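Local coordinates for protein PTS system, IIabc component (Clostridium difficile, PDB 3IPJ) that forms the EIIB domain of a phosphotransferase-system transporter and probably relays a phosphoryl group to the incoming sugar, at residues G18-T30 with E78-K90. Sequence-based numbering, arbitrary orientation.
Sequences GEDNIISITHCAT and EVEKMGLKTLSKK
I25 pairs with T86 in a single parallel beta bridge, which brings the tail after helix 71-79 alongside strand 22-27. The backbone of I25 uses both its polar groups: its N donates weakly to K85 O (2.9 Å), and its O accepts from L87 N (2.7 Å), almost in line with the carbonyl (C=O...N 172°). Just before the bridge, a water accepts from K85 N and donates to I23 O, where the strand bulges.

I25 also carries the apolar contact. CG1 lies beside the backbone N, anti to the carbonyl carbon (chi1 -47°), and the chain then runs on extended; this isoleucine arm spans from the strand to the side chains of V79 and L84, with CD1 tight against V79 CG1 (3.3 Å) and L84 CB (3.4 Å). The T86 methyl CG2 packs against the same CD1 (3.6 Å). I22 CD1 adds to the apolar patch against L84 CD2 (3.8 Å).

Strand 22-27 is an outermost strand of the four-stranded antiparallel sheet: strand 31-36 pairs along one edge, and residues 85-87 line the other. H27, T86 and S88 touch Y76 of helix 71-79, I22 packs on I17 of helix 5-17, and C28, the predicted phosphocysteine, takes no part in this structural packing.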
loop_
_atom_site.group_PDB
_atom_site.type_symbol
_atom_site.label_atom_id
_atom_site.label_comp_id
_atom_site.label_asym_id
_atom_site.label_seq_id
_atom_site.Cartn_x
_atom_site.Cartn_y
_atom_site.Cartn_z
ATOM N N GLY A 18 2.326 -6.388 -7.669
ATOM C CA GLY A 18 1.995 -6.444 -9.084
ATOM C C GLY A 18 1.024 -5.320 -9.375
ATOM O O GLY A 18 -0.074 -5.307 -8.817
ATOM N N GLU A 19 1.354 -4.408 -10.294
ATOM C CA GLU A 19 0.455 -3.272 -10.494
ATOM C C GLU A 19 -1.002 -3.672 -10.868
ATOM O O GLU A 19 -1.995 -3.107 -10.367
ATOM C CB GLU A 19 1.015 -2.324 -11.540
ATOM C CG GLU A 19 0.073 -1.169 -11.776
ATOM C CD GLU A 19 0.239 -0.460 -13.149
ATOM O OE1 GLU A 19 1.404 -0.393 -13.706
ATOM O OE2 GLU A 19 -0.845 0.053 -13.635
ATOM N N ASP A 20 -1.125 -4.640 -11.774
ATOM C CA ASP A 20 -2.446 -5.009 -12.276
ATOM C C ASP A 20 -3.071 -6.098 -11.380
ATOM O O ASP A 20 -4.172 -6.595 -11.663
ATOM C CB ASP A 20 -2.440 -5.306 -13.805
ATOM C CG ASP A 20 -1.899 -6.694 -14.173
ATOM O OD1 ASP A 20 -1.316 -7.394 -13.271
ATOM O OD2 ASP A 20 -2.064 -7.100 -15.385
ATOM N N ASN A 21 -2.383 -6.397 -10.262
ATOM C CA ASN A 21 -2.954 -7.264 -9.225
ATOM C C ASN A 21 -3.723 -6.441 -8.149
ATOM O O ASN A 21 -4.242 -7.016 -7.178
ATOM C CB ASN A 21 -1.822 -8.102 -8.560
ATOM C CG ASN A 21 -2.332 -9.330 -7.685
ATOM O OD1 ASN A 21 -3.438 -9.836 -7.880
ATOM N ND2 ASN A 21 -1.468 -9.808 -6.772
ATOM N N ILE A 22 -3.775 -5.116 -8.308
ATOM C CA ILE A 22 -4.338 -4.216 -7.288
ATOM C C ILE A 22 -5.739 -3.836 -7.710
ATOM O O ILE A 22 -5.914 -3.328 -8.836
ATOM C CB ILE A 22 -3.445 -2.931 -7.123
ATOM C CG1 ILE A 22 -2.086 -3.348 -6.420
ATOM C CG2 ILE A 22 -4.264 -1.740 -6.455
ATOM C CD1 ILE A 22 -0.910 -2.422 -6.538
ATOM N N ILE A 23 -6.743 -4.080 -6.867
ATOM C CA ILE A 23 -8.110 -3.595 -7.156
ATOM C C ILE A 23 -8.240 -2.134 -6.679
ATOM O O ILE A 23 -8.646 -1.239 -7.453
ATOM C CB ILE A 23 -9.161 -4.462 -6.470
ATOM C CG1 ILE A 23 -9.091 -5.901 -6.980
ATOM C CG2 ILE A 23 -10.599 -3.852 -6.653
ATOM C CD1 ILE A 23 -10.032 -6.793 -6.230
ATOM N N SER A 24 -7.880 -1.890 -5.401
ATOM C CA SER A 24 -7.962 -0.565 -4.800
ATOM C C SER A 24 -7.123 -0.577 -3.526
ATOM O O SER A 24 -6.693 -1.648 -3.098
ATOM C CB SER A 24 -9.440 -0.223 -4.490
ATOM O OG SER A 24 -10.025 -1.185 -3.629
ATOM N N ILE A 25 -6.870 0.620 -2.958
ATOM C CA ILE A 25 -5.952 0.799 -1.894
ATOM C C ILE A 25 -6.536 1.820 -0.979
ATOM O O ILE A 25 -7.073 2.796 -1.455
ATOM C CB ILE A 25 -4.623 1.475 -2.403
ATOM C CG1 ILE A 25 -4.118 0.776 -3.676
ATOM C CG2 ILE A 25 -3.566 1.514 -1.266
ATOM C CD1 ILE A 25 -3.317 1.679 -4.663
ATOM N N THR A 26 -6.429 1.596 0.344
ATOM C CA THR A 26 -6.692 2.625 1.367
ATOM C C THR A 26 -5.720 2.383 2.511
ATOM O O THR A 26 -4.725 1.649 2.346
ATOM C CB THR A 26 -8.126 2.595 1.886
ATOM O OG1 THR A 26 -8.379 3.813 2.623
ATOM C CG2 THR A 26 -8.393 1.276 2.715
ATOM N N HIS A 27 -6.005 2.953 3.668
ATOM C CA HIS A 27 -5.117 2.773 4.792
ATOM C C HIS A 27 -5.838 2.977 6.097
ATOM O O HIS A 27 -6.918 3.523 6.106
ATOM C CB HIS A 27 -3.857 3.713 4.677
ATOM C CG HIS A 27 -4.128 5.140 5.072
ATOM N ND1 HIS A 27 -4.539 6.110 4.174
ATOM C CD2 HIS A 27 -4.090 5.736 6.281
ATOM C CE1 HIS A 27 -4.720 7.247 4.810
ATOM N NE2 HIS A 27 -4.463 7.045 6.090
ATOM N N CYS A 28 -5.282 2.506 7.204
ATOM C CA CYS A 28 -5.801 2.913 8.523
ATOM C C CYS A 28 -4.644 3.665 9.210
ATOM O O CYS A 28 -3.745 4.218 8.543
ATOM C CB CYS A 28 -6.323 1.729 9.382
ATOM S SG CYS A 28 -5.035 0.465 9.783
ATOM N N ALA A 29 -4.642 3.680 10.545
ATOM C CA ALA A 29 -3.664 4.482 11.252
ATOM C C ALA A 29 -2.315 3.864 11.117
ATOM O O ALA A 29 -1.321 4.576 11.268
ATOM C CB ALA A 29 -4.074 4.651 12.762
ATOM N N THR A 30 -2.248 2.540 10.884
ATOM C CA THR A 30 -0.922 1.888 10.915
ATOM C C THR A 30 -0.706 1.013 9.696
ATOM O O THR A 30 0.432 0.598 9.456
ATOM C CB THR A 30 -0.742 1.059 12.190
ATOM O OG1 THR A 30 -1.820 0.108 12.257
ATOM C CG2 THR A 30 -0.873 1.989 13.378
ATOM N N GLU A 78 2.359 8.929 -1.634
ATOM C CA GLU A 78 3.105 8.569 -2.819
ATOM C C GLU A 78 2.222 7.707 -3.729
ATOM O O GLU A 78 2.078 8.007 -4.890
ATOM C CB GLU A 78 4.378 7.846 -2.411
ATOM C CG GLU A 78 5.253 8.754 -1.590
ATOM C CD GLU A 78 5.595 10.071 -2.306
ATOM O OE1 GLU A 78 5.558 10.129 -3.570
ATOM O OE2 GLU A 78 5.975 11.050 -1.591
ATOM N N VAL A 79 1.613 6.649 -3.191
ATOM C CA VAL A 79 0.755 5.782 -4.025
ATOM C C VAL A 79 -0.379 6.571 -4.701
ATOM O O VAL A 79 -0.745 6.298 -5.870
ATOM C CB VAL A 79 0.086 4.682 -3.176
ATOM C CG1 VAL A 79 -1.039 4.020 -3.988
ATOM C CG2 VAL A 79 1.168 3.680 -2.554
ATOM N N GLU A 80 -0.921 7.563 -3.972
ATOM C CA GLU A 80 -1.977 8.457 -4.486
ATOM C C GLU A 80 -1.659 9.150 -5.840
ATOM O O GLU A 80 -2.586 9.570 -6.535
ATOM C CB GLU A 80 -2.319 9.555 -3.469
ATOM C CG GLU A 80 -3.405 9.232 -2.423
ATOM C CD GLU A 80 -3.668 10.342 -1.335
ATOM O OE1 GLU A 80 -2.705 10.917 -0.729
ATOM O OE2 GLU A 80 -4.888 10.579 -1.065
ATOM N N LYS A 81 -0.385 9.323 -6.208
ATOM C CA LYS A 81 -0.066 9.981 -7.480
ATOM C C LYS A 81 0.113 8.936 -8.591
ATOM O O LYS A 81 0.078 9.244 -9.781
ATOM C CB LYS A 81 1.196 10.854 -7.362
ATOM C CG LYS A 81 1.293 11.724 -6.119
ATOM C CD LYS A 81 2.776 12.093 -5.862
ATOM C CE LYS A 81 3.026 12.927 -4.581
ATOM N NZ LYS A 81 4.529 13.218 -4.385
ATOM N N MET A 82 0.297 7.688 -8.176
ATOM C CA MET A 82 0.625 6.616 -9.086
ATOM C C MET A 82 -0.587 6.262 -9.971
ATOM O O MET A 82 -0.453 5.564 -10.968
ATOM C CB MET A 82 1.134 5.399 -8.284
ATOM C CG MET A 82 2.545 5.545 -7.665
ATOM S SD MET A 82 3.079 4.067 -6.754
ATOM C CE MET A 82 4.579 4.744 -6.131
ATOM N N GLY A 83 -1.776 6.740 -9.616
ATOM C CA GLY A 83 -2.937 6.512 -10.452
ATOM C C GLY A 83 -3.773 5.270 -10.139
ATOM O O GLY A 83 -4.827 5.039 -10.740
ATOM N N LEU A 84 -3.323 4.432 -9.215
ATOM C CA LEU A 84 -4.126 3.265 -8.878
ATOM C C LEU A 84 -5.417 3.809 -8.236
ATOM O O LEU A 84 -5.493 5.012 -7.901
ATOM C CB LEU A 84 -3.356 2.318 -7.955
ATOM C CG LEU A 84 -1.908 2.030 -8.403
ATOM C CD1 LEU A 84 -1.217 3.304 -8.620
ATOM C CD2 LEU A 84 -1.110 1.312 -7.387
ATOM N N LYS A 85 -6.439 2.961 -8.130
ATOM C CA LYS A 85 -7.651 3.269 -7.408
ATOM C C LYS A 85 -7.323 3.347 -5.896
ATOM O O LYS A 85 -7.265 2.336 -5.203
ATOM C CB LYS A 85 -8.662 2.145 -7.720
ATOM C CG LYS A 85 -10.132 2.384 -7.410
ATOM C CD LYS A 85 -11.020 1.263 -8.062
ATOM C CE LYS A 85 -12.359 0.980 -7.275
ATOM N NZ LYS A 85 -13.447 2.056 -7.284
ATOM N N THR A 86 -7.100 4.549 -5.403
ATOM C CA THR A 86 -6.908 4.792 -3.980
ATOM C C THR A 86 -8.224 5.313 -3.454
ATOM O O THR A 86 -8.979 6.018 -4.144
ATOM C CB THR A 86 -5.704 5.755 -3.702
ATOM O OG1 THR A 86 -5.846 6.997 -4.446
ATOM C CG2 THR A 86 -4.325 5.045 -4.019
ATOM N N LEU A 87 -8.564 4.966 -2.243
ATOM C CA LEU A 87 -9.935 5.224 -1.946
ATOM C C LEU A 87 -10.062 6.202 -0.818
ATOM O O LEU A 87 -10.951 7.049 -0.886
ATOM C CB LEU A 87 -10.681 3.909 -1.721
ATOM C CG LEU A 87 -10.680 3.059 -3.015
ATOM C CD1 LEU A 87 -11.289 1.694 -2.807
ATOM C CD2 LEU A 87 -11.395 3.816 -4.131
ATOM N N SER A 88 -9.161 6.099 0.191
ATOM C CA SER A 88 -9.078 7.043 1.327
ATOM C C SER A 88 -9.589 8.449 0.920
ATOM O O SER A 88 -10.609 8.904 1.463
ATOM C CB SER A 88 -7.662 7.070 1.962
ATOM O OG SER A 88 -7.515 8.078 2.978
ATOM N N LYS A 89 -8.920 9.111 -0.040
ATOM C CA LYS A 89 -9.408 10.382 -0.615
ATOM C C LYS A 89 -10.744 10.184 -1.327
ATOM O O LYS A 89 -10.766 10.010 -2.573
ATOM C CB LYS A 89 -8.389 10.989 -1.607
ATOM C CG LYS A 89 -8.764 12.322 -2.260
ATOM C CD LYS A 89 -7.511 12.898 -2.963
ATOM C CE LYS A 89 -7.849 13.679 -4.259
ATOM N NZ LYS A 89 -6.553 14.042 -4.954
ATOM N N LYS A 90 -11.829 10.214 -0.527
ATOM C CA LYS A 90 -13.205 10.090 -1.020
ATOM C C LYS A 90 -13.431 11.176 -2.025
ATOM O O LYS A 90 -12.843 12.279 -1.937
ATOM C CB LYS A 90 -14.248 10.227 0.094
ATOM C CG LYS A 90 -14.445 8.986 0.986
ATOM C CD LYS A 90 -14.824 7.730 0.169
ATOM C CE LYS A 90 -14.780 6.500 1.063
ATOM N NZ LYS A 90 -13.503 6.421 1.857
HETATM O O HOH W 1 -5.995 0.236 -8.486
#